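PDB 5HAX: nucleoporin NUP170 from Chaetomium thermophilum, which probably serves as a structural component of the nuclear pore complex, built from an N-terminal beta-propeller and a C-terminal alpha-helical domain. Local coordinates for residues L625-L639 against Q676-L690. Residues are numbered along the deposited sequence; the frame is centred on the assembly and turned at random.
Sequences LVTIQENVERLRNFL and QKLMESISEGISFVL
Ser683 OG donates a hydrogen bond to Glu633 OE1 at 2.5 Å, arriving on the anti lone pair of that oxygen, the one turned away from OE2. Glu633 reaches it by bending at its second torsion (chi2 -67°), which swings the carboxylate toward the other helix. Its second oxygen takes a weak bond, also a salt bridge, from Arg636 NE, one turn further along, so the two carboxylate oxygens have different partners. With an alanine here in place of Glu633, the Ser683 hydroxyl would probably lose its acceptor and Arg636 NE its carboxylate partner, leaving the arginine freer to swing. Arg636 itself lies along Met679, the two side chains running in opposite directions with Arg636 CD 3.5 Å from Met679 CB; a bend at chi3 (49°) then lays one guanidinium face over Glu680 CB. Glu680 OE1, 4.1 Å from Arg636 NH2 and well out of the guanidinium plane, may add attraction between charges, though no N-H points at it.

Helices 622-640 and 663-694 pack antiparallel here, their local axes 9.6 Å apart at an angle of 150°, as neighbours in the alpha-helical domain that accompanies the beta-propeller in this nucleoporin. Packing is knobs-into-holes: Met679 enters a hole made by Val632, Leu635, Arg636 and Leu639. Its SD meets Leu635 CD2 at 3.8 Å, and its CE meets Leu639 CD1; Leu591 and Leu595 of helix 586-599 also touch this methionine. In the other direction Gln629 is the knob, set among Ser683, Ile686, Ser687 and Leu690. Ile686 CG2 sits 4.0 Å from Gln629 CB, while its CD1 reaches Ile628 CG2. Beyond it, the Leu625 and Val689 side chains cross at about a right angle, with Leu625 CD1 4.1 Å from Val689 CG1, and Tyr717 of helix 717-722 touches both.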
ATOM      1  N   LEU A 625      -7.157  -9.282  17.771  1.00 59.01           N
ATOM      2  CA  LEU A 625      -8.153 -10.297  18.097  1.00 58.81           C
ATOM      3  C   LEU A 625      -9.444  -9.669  18.602  1.00 54.96           C
ATOM      4  O   LEU A 625     -10.532 -10.200  18.348  1.00 51.10           O
ATOM      5  CB  LEU A 625      -7.590 -11.268  19.134  1.00 57.86           C
ATOM      6  CG  LEU A 625      -6.470 -12.187  18.641  1.00 65.33           C
ATOM      7  CD1 LEU A 625      -5.782 -12.870  19.813  1.00 61.25           C
ATOM      8  CD2 LEU A 625      -7.006 -13.218  17.657  1.00 57.87           C
ATOM      9  N   VAL A 626      -9.348  -8.540  19.307  1.00 55.58           N
ATOM     10  CA  VAL A 626     -10.541  -7.875  19.825  1.00 60.56           C
ATOM     11  C   VAL A 626     -11.397  -7.353  18.677  1.00 53.89           C
ATOM     12  O   VAL A 626     -12.604  -7.614  18.615  1.00 60.21           O
ATOM     13  CB  VAL A 626     -10.144  -6.742  20.790  1.00 61.60           C
ATOM     14  CG1 VAL A 626     -11.353  -5.879  21.149  1.00 63.41           C
ATOM     15  CG2 VAL A 626      -9.507  -7.316  22.047  1.00 60.68           C
ATOM     16  N   THR A 627     -10.789  -6.597  17.760  1.00 59.72           N
ATOM     17  CA  THR A 627     -11.549  -6.021  16.654  1.00 61.81           C
ATOM     18  C   THR A 627     -12.185  -7.108  15.797  1.00 50.73           C
ATOM     19  O   THR A 627     -13.340  -6.979  15.375  1.00 55.56           O
ATOM     20  CB  THR A 627     -10.647  -5.131  15.798  1.00 66.25           C
ATOM     21  OG1 THR A 627      -9.583  -5.914  15.243  1.00 72.79           O
ATOM     22  CG2 THR A 627     -10.062  -3.998  16.630  1.00 56.29           C
ATOM     23  N   ILE A 628     -11.446  -8.186  15.526  1.00 46.67           N
ATOM     24  CA  ILE A 628     -12.005  -9.296  14.757  1.00 49.01           C
ATOM     25  C   ILE A 628     -13.233  -9.853  15.466  1.00 54.65           C
ATOM     26  O   ILE A 628     -14.283 -10.069  14.850  1.00 44.61           O
ATOM     27  CB  ILE A 628     -10.939 -10.384  14.534  1.00 53.96           C
ATOM     28  CG1 ILE A 628      -9.826  -9.854  13.627  1.00 51.66           C
ATOM     29  CG2 ILE A 628     -11.564 -11.635  13.918  1.00 49.46           C
ATOM     30  CD1 ILE A 628      -8.627 -10.770  13.533  1.00 47.50           C
ATOM     31  N   GLN A 629     -13.118 -10.086  16.777  1.00 50.25           N
ATOM     32  CA  GLN A 629     -14.242 -10.617  17.541  1.00 48.56           C
ATOM     33  C   GLN A 629     -15.433  -9.668  17.505  1.00 48.93           C
ATOM     34  O   GLN A 629     -16.578 -10.104  17.335  1.00 49.33           O
ATOM     35  CB  GLN A 629     -13.816 -10.876  18.984  1.00 54.10           C
ATOM     36  CG  GLN A 629     -14.945 -11.365  19.873  1.00 58.61           C
ATOM     37  CD  GLN A 629     -14.466 -11.774  21.248  1.00 50.54           C
ATOM     38  OE1 GLN A 629     -14.826 -12.838  21.751  1.00 66.16           O
ATOM     39  NE2 GLN A 629     -13.654 -10.928  21.869  1.00 57.09           N
ATOM     40  N   GLU A 630     -15.185  -8.369  17.676  1.00 47.27           N
ATOM     41  CA  GLU A 630     -16.269  -7.396  17.605  1.00 60.63           C
ATOM     42  C   GLU A 630     -16.964  -7.449  16.253  1.00 55.18           C
ATOM     43  O   GLU A 630     -18.199  -7.417  16.179  1.00 52.17           O
ATOM     44  CB  GLU A 630     -15.729  -5.991  17.872  1.00 53.61           C
ATOM     45  CG  GLU A 630     -15.281  -5.757  19.306  1.00 69.06           C
ATOM     46  CD  GLU A 630     -14.681  -4.379  19.509  1.00 79.37           C
ATOM     47  OE1 GLU A 630     -14.615  -3.606  18.530  1.00 78.92           O
ATOM     48  OE2 GLU A 630     -14.274  -4.069  20.649  1.00 88.07           O
ATOM     49  N   ASN A 631     -16.188  -7.537  15.169  1.00 53.73           N
ATOM     50  CA  ASN A 631     -16.779  -7.616  13.838  1.00 52.09           C
ATOM     51  C   ASN A 631     -17.626  -8.872  13.683  1.00 43.35           C
ATOM     52  O   ASN A 631     -18.738  -8.816  13.146  1.00 43.46           O
ATOM     53  CB  ASN A 631     -15.684  -7.577  12.771  1.00 51.65           C
ATOM     54  CG  ASN A 631     -15.053  -6.204  12.628  1.00 56.79           C
ATOM     55  OD1 ASN A 631     -15.643  -5.191  13.005  1.00 52.26           O
ATOM     56  ND2 ASN A 631     -13.849  -6.163  12.069  1.00 48.32           N
ATOM     57  N   VAL A 632     -17.115 -10.019  14.142  1.00 43.54           N
ATOM     58  CA  VAL A 632     -17.885 -11.258  14.065  1.00 51.63           C
ATOM     59  C   VAL A 632     -19.170 -11.133  14.873  1.00 49.21           C
ATOM     60  O   VAL A 632     -20.241 -11.571  14.436  1.00 42.63           O
ATOM     61  CB  VAL A 632     -17.031 -12.447  14.548  1.00 50.40           C
ATOM     62  CG1 VAL A 632     -17.878 -13.713  14.672  1.00 51.27           C
ATOM     63  CG2 VAL A 632     -15.860 -12.683  13.602  1.00 47.39           C
ATOM     64  N   GLU A 633     -19.087 -10.530  16.061  1.00 50.77           N
ATOM     65  CA  GLU A 633     -20.260 -10.419  16.923  1.00 54.86           C
ATOM     66  C   GLU A 633     -21.302  -9.476  16.334  1.00 53.14           C
ATOM     67  O   GLU A 633     -22.505  -9.754  16.405  1.00 49.45           O
ATOM     68  CB  GLU A 633     -19.838  -9.955  18.316  1.00 48.80           C
ATOM     69  CG  GLU A 633     -19.159 -11.037  19.144  1.00 63.89           C
ATOM     70  CD  GLU A 633     -20.101 -12.173  19.514  1.00 70.09           C
ATOM     71  OE1 GLU A 633     -19.615 -13.223  19.982  1.00 68.14           O
ATOM     72  OE2 GLU A 633     -21.328 -12.018  19.336  1.00 65.04           O
ATOM     73  N   ARG A 634     -20.867  -8.352  15.759  1.00 50.49           N
ATOM     74  CA  ARG A 634     -21.817  -7.447  15.118  1.00 51.49           C
ATOM     75  C   ARG A 634     -22.512  -8.126  13.945  1.00 47.37           C
ATOM     76  O   ARG A 634     -23.698  -7.885  13.691  1.00 49.74           O
ATOM     77  CB  ARG A 634     -21.115  -6.168  14.660  1.00 61.62           C
ATOM     78  CG  ARG A 634     -21.051  -5.084  15.727  1.00 71.49           C
ATOM     79  CD  ARG A 634     -21.086  -3.685  15.124  1.00 83.44           C
ATOM     80  NE  ARG A 634     -22.343  -3.407  14.429  1.00 89.42           N
ATOM     81  CZ  ARG A 634     -22.756  -2.193  14.077  1.00 91.36           C
ATOM     82  NH1 ARG A 634     -23.913  -2.040  13.445  1.00 83.06           N
ATOM     83  NH2 ARG A 634     -22.018  -1.125  14.358  1.00 88.89           N
ATOM     84  N   LEU A 635     -21.789  -8.980  13.218  1.00 46.82           N
ATOM     85  CA  LEU A 635     -22.416  -9.770  12.164  1.00 50.91           C
ATOM     86  C   LEU A 635     -23.461 -10.716  12.746  1.00 49.37           C
ATOM     87  O   LEU A 635     -24.578 -10.826  12.229  1.00 53.93           O
ATOM     88  CB  LEU A 635     -21.352 -10.548  11.387  1.00 42.61           C
ATOM     89  CG  LEU A 635     -21.852 -11.563  10.353  1.00 52.54           C
ATOM     90  CD1 LEU A 635     -22.741 -10.897   9.309  1.00 41.27           C
ATOM     91  CD2 LEU A 635     -20.673 -12.259   9.691  1.00 54.61           C
ATOM     92  N   ARG A 636     -23.113 -11.406  13.834  1.00 52.54           N
ATOM     93  CA  ARG A 636     -24.068 -12.288  14.497  1.00 55.95           C
ATOM     94  C   ARG A 636     -25.279 -11.510  14.996  1.00 47.87           C
ATOM     95  O   ARG A 636     -26.427 -11.926  14.796  1.00 56.32           O
ATOM     96  CB  ARG A 636     -23.386 -13.016  15.654  1.00 53.93           C
ATOM     97  CG  ARG A 636     -22.731 -14.323  15.251  1.00 63.36           C
ATOM     98  CD  ARG A 636     -21.704 -14.784  16.275  1.00 72.04           C
ATOM     99  NE  ARG A 636     -22.216 -14.759  17.643  1.00 76.42           N
ATOM    100  CZ  ARG A 636     -23.122 -15.604  18.123  1.00 77.25           C
ATOM    101  NH1 ARG A 636     -23.518 -15.503  19.384  1.00 81.81           N
ATOM    102  NH2 ARG A 636     -23.641 -16.544  17.345  1.00 85.99           N
ATOM    103  N   ASN A 637     -25.039 -10.372  15.651  1.00 54.09           N
ATOM    104  CA  ASN A 637     -26.135  -9.537  16.127  1.00 53.94           C
ATOM    105  C   ASN A 637     -27.050  -9.122  14.982  1.00 63.43           C
ATOM    106  O   ASN A 637     -28.272  -9.039  15.151  1.00 58.27           O
ATOM    107  CB  ASN A 637     -25.574  -8.307  16.839  1.00 59.85           C
ATOM    108  CG  ASN A 637     -26.658  -7.370  17.330  1.00 85.28           C
ATOM    109  OD1 ASN A 637     -27.724  -7.805  17.767  1.00 85.50           O
ATOM    110  ND2 ASN A 637     -26.393  -6.070  17.250  1.00 91.19           N
ATOM    111  N   PHE A 638     -26.475  -8.860  13.806  1.00 57.50           N
ATOM    112  CA  PHE A 638     -27.284  -8.458  12.660  1.00 55.87           C
ATOM    113  C   PHE A 638     -28.185  -9.593  12.193  1.00 56.15           C
ATOM    114  O   PHE A 638     -29.343  -9.361  11.825  1.00 58.07           O
ATOM    115  CB  PHE A 638     -26.379  -7.989  11.520  1.00 55.72           C
ATOM    116  CG  PHE A 638     -27.099  -7.807  10.215  1.00 46.64           C
ATOM    117  CD1 PHE A 638     -27.828  -6.655   9.964  1.00 43.40           C
ATOM    118  CD2 PHE A 638     -27.051  -8.788   9.238  1.00 43.37           C
ATOM    119  CE1 PHE A 638     -28.494  -6.486   8.766  1.00 56.52           C
ATOM    120  CE2 PHE A 638     -27.714  -8.624   8.038  1.00 49.49           C
ATOM    121  CZ  PHE A 638     -28.435  -7.471   7.802  1.00 56.23           C
ATOM    122  N   LEU A 639     -27.673 -10.825  12.198  1.00 51.84           N
ATOM    123  CA  LEU A 639     -28.482 -11.961  11.767  1.00 57.54           C
ATOM    124  C   LEU A 639     -29.603 -12.253  12.758  1.00 62.88           C
ATOM    125  O   LEU A 639     -30.705 -12.643  12.357  1.00 66.31           O
ATOM    126  CB  LEU A 639     -27.595 -13.193  11.579  1.00 56.32           C
ATOM    127  CG  LEU A 639     -26.475 -13.071  10.540  1.00 58.01           C
ATOM    128  CD1 LEU A 639     -25.666 -14.358  10.477  1.00 53.32           C
ATOM    129  CD2 LEU A 639     -27.028 -12.721   9.164  1.00 56.70           C
ATOM    130  N   GLN A 676     -23.440 -19.840  10.985  1.00 58.28           N
ATOM    131  CA  GLN A 676     -23.704 -19.192  12.264  1.00 54.46           C
ATOM    132  C   GLN A 676     -23.085 -19.964  13.422  1.00 51.73           C
ATOM    133  O   GLN A 676     -22.638 -19.356  14.401  1.00 51.42           O
ATOM    134  CB  GLN A 676     -25.210 -19.032  12.465  1.00 52.27           C
ATOM    135  CG  GLN A 676     -25.838 -18.010  11.530  1.00 63.47           C
ATOM    136  CD  GLN A 676     -27.332 -17.860  11.739  1.00 77.51           C
ATOM    137  OE1 GLN A 676     -27.783 -16.962  12.450  1.00 75.03           O
ATOM    138  NE2 GLN A 676     -28.108 -18.737  11.113  1.00 66.66           N
ATOM    139  N   LYS A 677     -23.044 -21.295  13.332  1.00 54.01           N
ATOM    140  CA  LYS A 677     -22.363 -22.080  14.355  1.00 54.03           C
ATOM    141  C   LYS A 677     -20.858 -21.856  14.317  1.00 57.40           C
ATOM    142  O   LYS A 677     -20.196 -21.910  15.361  1.00 50.70           O
ATOM    143  CB  LYS A 677     -22.684 -23.564  14.182  1.00 55.68           C
ATOM    144  CG  LYS A 677     -23.997 -23.990  14.820  1.00 63.01           C
ATOM    145  CD  LYS A 677     -23.894 -23.996  16.338  1.00 69.66           C
ATOM    146  CE  LYS A 677     -25.227 -24.313  16.992  1.00 80.73           C
ATOM    147  NZ  LYS A 677     -25.142 -24.229  18.475  1.00 92.54           N
ATOM    148  N   LEU A 678     -20.298 -21.610  13.131  1.00 54.56           N
ATOM    149  CA  LEU A 678     -18.879 -21.289  13.046  1.00 48.83           C
ATOM    150  C   LEU A 678     -18.595 -19.919  13.645  1.00 45.09           C
ATOM    151  O   LEU A 678     -17.557 -19.718  14.285  1.00 49.75           O
ATOM    152  CB  LEU A 678     -18.417 -21.352  11.590  1.00 54.71           C
ATOM    153  CG  LEU A 678     -16.940 -21.051  11.327  1.00 55.43           C
ATOM    154  CD1 LEU A 678     -16.041 -22.018  12.084  1.00 48.52           C
ATOM    155  CD2 LEU A 678     -16.651 -21.106   9.835  1.00 50.55           C
ATOM    156  N   MET A 679     -19.514 -18.968  13.463  1.00 46.83           N
ATOM    157  CA  MET A 679     -19.322 -17.628  14.011  1.00 53.41           C
ATOM    158  C   MET A 679     -19.229 -17.665  15.531  1.00 53.74           C
ATOM    159  O   MET A 679     -18.308 -17.088  16.122  1.00 48.79           O
ATOM    160  CB  MET A 679     -20.462 -16.712  13.568  1.00 45.30           C
ATOM    161  CG  MET A 679     -20.446 -16.366  12.092  1.00 51.63           C
ATOM    162  SD  MET A 679     -21.852 -15.341  11.628  1.00 54.26           S
ATOM    163  CE  MET A 679     -22.342 -16.117  10.092  1.00 55.75           C
ATOM    164  N   GLU A 680     -20.181 -18.333  16.188  1.00 54.16           N
ATOM    165  CA  GLU A 680     -20.132 -18.421  17.644  1.00 57.79           C
ATOM    166  C   GLU A 680     -18.900 -19.191  18.097  1.00 49.63           C
ATOM    167  O   GLU A 680     -18.285 -18.852  19.114  1.00 53.06           O
ATOM    168  CB  GLU A 680     -21.411 -19.066  18.185  1.00 56.78           C
ATOM    169  CG  GLU A 680     -21.607 -20.525  17.810  1.00 66.72           C
ATOM    170  CD  GLU A 680     -22.822 -21.140  18.482  1.00 77.54           C
ATOM    171  OE1 GLU A 680     -23.868 -20.462  18.565  1.00 69.62           O
ATOM    172  OE2 GLU A 680     -22.727 -22.299  18.935  1.00 77.36           O
ATOM    173  N   SER A 681     -18.513 -20.224  17.344  1.00 47.73           N
ATOM    174  CA  SER A 681     -17.287 -20.952  17.656  1.00 48.06           C
ATOM    175  C   SER A 681     -16.061 -20.060  17.496  1.00 55.49           C
ATOM    176  O   SER A 681     -15.109 -20.157  18.279  1.00 51.27           O
ATOM    177  CB  SER A 681     -17.173 -22.188  16.764  1.00 50.06           C
ATOM    178  OG  SER A 681     -15.988 -22.910  17.047  1.00 53.79           O
ATOM    179  N   ILE A 682     -16.064 -19.187  16.484  1.00 53.58           N
ATOM    180  CA  ILE A 682     -14.959 -18.246  16.305  1.00 49.06           C
ATOM    181  C   ILE A 682     -14.859 -17.319  17.510  1.00 48.81           C
ATOM    182  O   ILE A 682     -13.770 -17.074  18.041  1.00 51.04           O
ATOM    183  CB  ILE A 682     -15.137 -17.451  14.997  1.00 51.50           C
ATOM    184  CG1 ILE A 682     -14.833 -18.337  13.786  1.00 49.46           C
ATOM    185  CG2 ILE A 682     -14.217 -16.229  14.971  1.00 49.30           C
ATOM    186  CD1 ILE A 682     -15.381 -17.788  12.481  1.00 52.66           C
ATOM    187  N   SER A 683     -15.998 -16.784  17.956  1.00 49.07           N
ATOM    188  CA  SER A 683     -15.989 -15.872  19.094  1.00 55.74           C
ATOM    189  C   SER A 683     -15.543 -16.584  20.365  1.00 51.89           C
ATOM    190  O   SER A 683     -14.748 -16.042  21.141  1.00 53.02           O
ATOM    191  CB  SER A 683     -17.375 -15.255  19.279  1.00 58.37           C
ATOM    192  OG  SER A 683     -17.359 -14.276  20.302  1.00 57.93           O
ATOM    193  N   GLU A 684     -16.046 -17.799  20.595  1.00 57.38           N
ATOM    194  CA  GLU A 684     -15.585 -18.588  21.735  1.00 60.26           C
ATOM    195  C   GLU A 684     -14.090 -18.861  21.641  1.00 60.16           C
ATOM    196  O   GLU A 684     -13.365 -18.736  22.636  1.00 51.99           O
ATOM    197  CB  GLU A 684     -16.357 -19.905  21.814  1.00 54.65           C
ATOM    198  CG  GLU A 684     -17.820 -19.755  22.199  1.00 60.58           C
ATOM    199  CD  GLU A 684     -18.561 -21.076  22.193  1.00 64.84           C
ATOM    200  OE1 GLU A 684     -17.900 -22.131  22.088  1.00 63.59           O
ATOM    201  OE2 GLU A 684     -19.804 -21.062  22.293  1.00 68.33           O
ATOM    202  N   GLY A 685     -13.613 -19.237  20.454  1.00 57.41           N
ATOM    203  CA  GLY A 685     -12.193 -19.504  20.288  1.00 52.53           C
ATOM    204  C   GLY A 685     -11.333 -18.292  20.585  1.00 57.53           C
ATOM    205  O   GLY A 685     -10.293 -18.401  21.241  1.00 57.55           O
ATOM    206  N   ILE A 686     -11.752 -17.117  20.112  1.00 53.51           N
ATOM    207  CA  ILE A 686     -10.982 -15.903  20.365  1.00 56.32           C
ATOM    208  C   ILE A 686     -10.994 -15.568  21.852  1.00 58.27           C
ATOM    209  O   ILE A 686      -9.960 -15.210  22.428  1.00 62.50           O
ATOM    210  CB  ILE A 686     -11.523 -14.740  19.513  1.00 47.55           C
ATOM    211  CG1 ILE A 686     -11.188 -14.974  18.036  1.00 49.79           C
ATOM    212  CG2 ILE A 686     -10.923 -13.413  19.973  1.00 57.05           C
ATOM    213  CD1 ILE A 686     -11.889 -14.025  17.085  1.00 50.96           C
ATOM    214  N   SER A 687     -12.160 -15.668  22.497  1.00 60.09           N
ATOM    215  CA  SER A 687     -12.232 -15.425  23.935  1.00 61.84           C
ATOM    216  C   SER A 687     -11.308 -16.366  24.696  1.00 60.54           C
ATOM    217  O   SER A 687     -10.680 -15.967  25.684  1.00 60.17           O
ATOM    218  CB  SER A 687     -13.671 -15.583  24.426  1.00 59.31           C
ATOM    219  OG  SER A 687     -14.384 -14.363  24.329  1.00 61.73           O
ATOM    220  N   PHE A 688     -11.209 -17.618  24.246  1.00 55.04           N
ATOM    221  CA  PHE A 688     -10.329 -18.575  24.906  1.00 59.48           C
ATOM    222  C   PHE A 688      -8.869 -18.153  24.802  1.00 71.28           C
ATOM    223  O   PHE A 688      -8.114 -18.260  25.776  1.00 72.49           O
ATOM    224  CB  PHE A 688     -10.527 -19.964  24.302  1.00 62.32           C
ATOM    225  CG  PHE A 688      -9.414 -20.915  24.613  1.00 76.79           C
ATOM    226  CD1 PHE A 688      -8.454 -21.212  23.659  1.00 72.58           C
ATOM    227  CD2 PHE A 688      -9.313 -21.499  25.863  1.00 81.86           C
ATOM    228  CE1 PHE A 688      -7.424 -22.084  23.943  1.00 73.44           C
ATOM    229  CE2 PHE A 688      -8.286 -22.371  26.154  1.00 83.06           C
ATOM    230  CZ  PHE A 688      -7.340 -22.663  25.194  1.00 81.70           C
ATOM    231  N   VAL A 689      -8.446 -17.681  23.626  1.00 61.31           N
ATOM    232  CA  VAL A 689      -7.058 -17.264  23.453  1.00 68.95           C
ATOM    233  C   VAL A 689      -6.759 -16.043  24.314  1.00 69.35           C
ATOM    234  O   VAL A 689      -5.681 -15.937  24.911  1.00 69.14           O
ATOM    235  CB  VAL A 689      -6.764 -16.994  21.964  1.00 63.76           C
ATOM    236  CG1 VAL A 689      -5.364 -16.413  21.785  1.00 63.03           C
ATOM    237  CG2 VAL A 689      -6.916 -18.273  21.151  1.00 55.89           C
ATOM    238  N   LEU A 690      -7.701 -15.101  24.387  1.00 68.24           N
ATOM    239  CA  LEU A 690      -7.502 -13.916  25.216  1.00 70.59           C
ATOM    240  C   LEU A 690      -7.409 -14.291  26.688  1.00 69.41           C
ATOM    241  O   LEU A 690      -6.541 -13.789  27.413  1.00 76.65           O
ATOM    242  CB  LEU A 690      -8.639 -12.922  24.986  1.00 60.78           C
ATOM    243  CG  LEU A 690      -8.682 -12.256  23.609  1.00 65.22           C
ATOM    244  CD1 LEU A 690      -9.974 -11.473  23.435  1.00 57.58           C
ATOM    245  CD2 LEU A 690      -7.478 -11.347  23.413  1.00 64.47           C
TER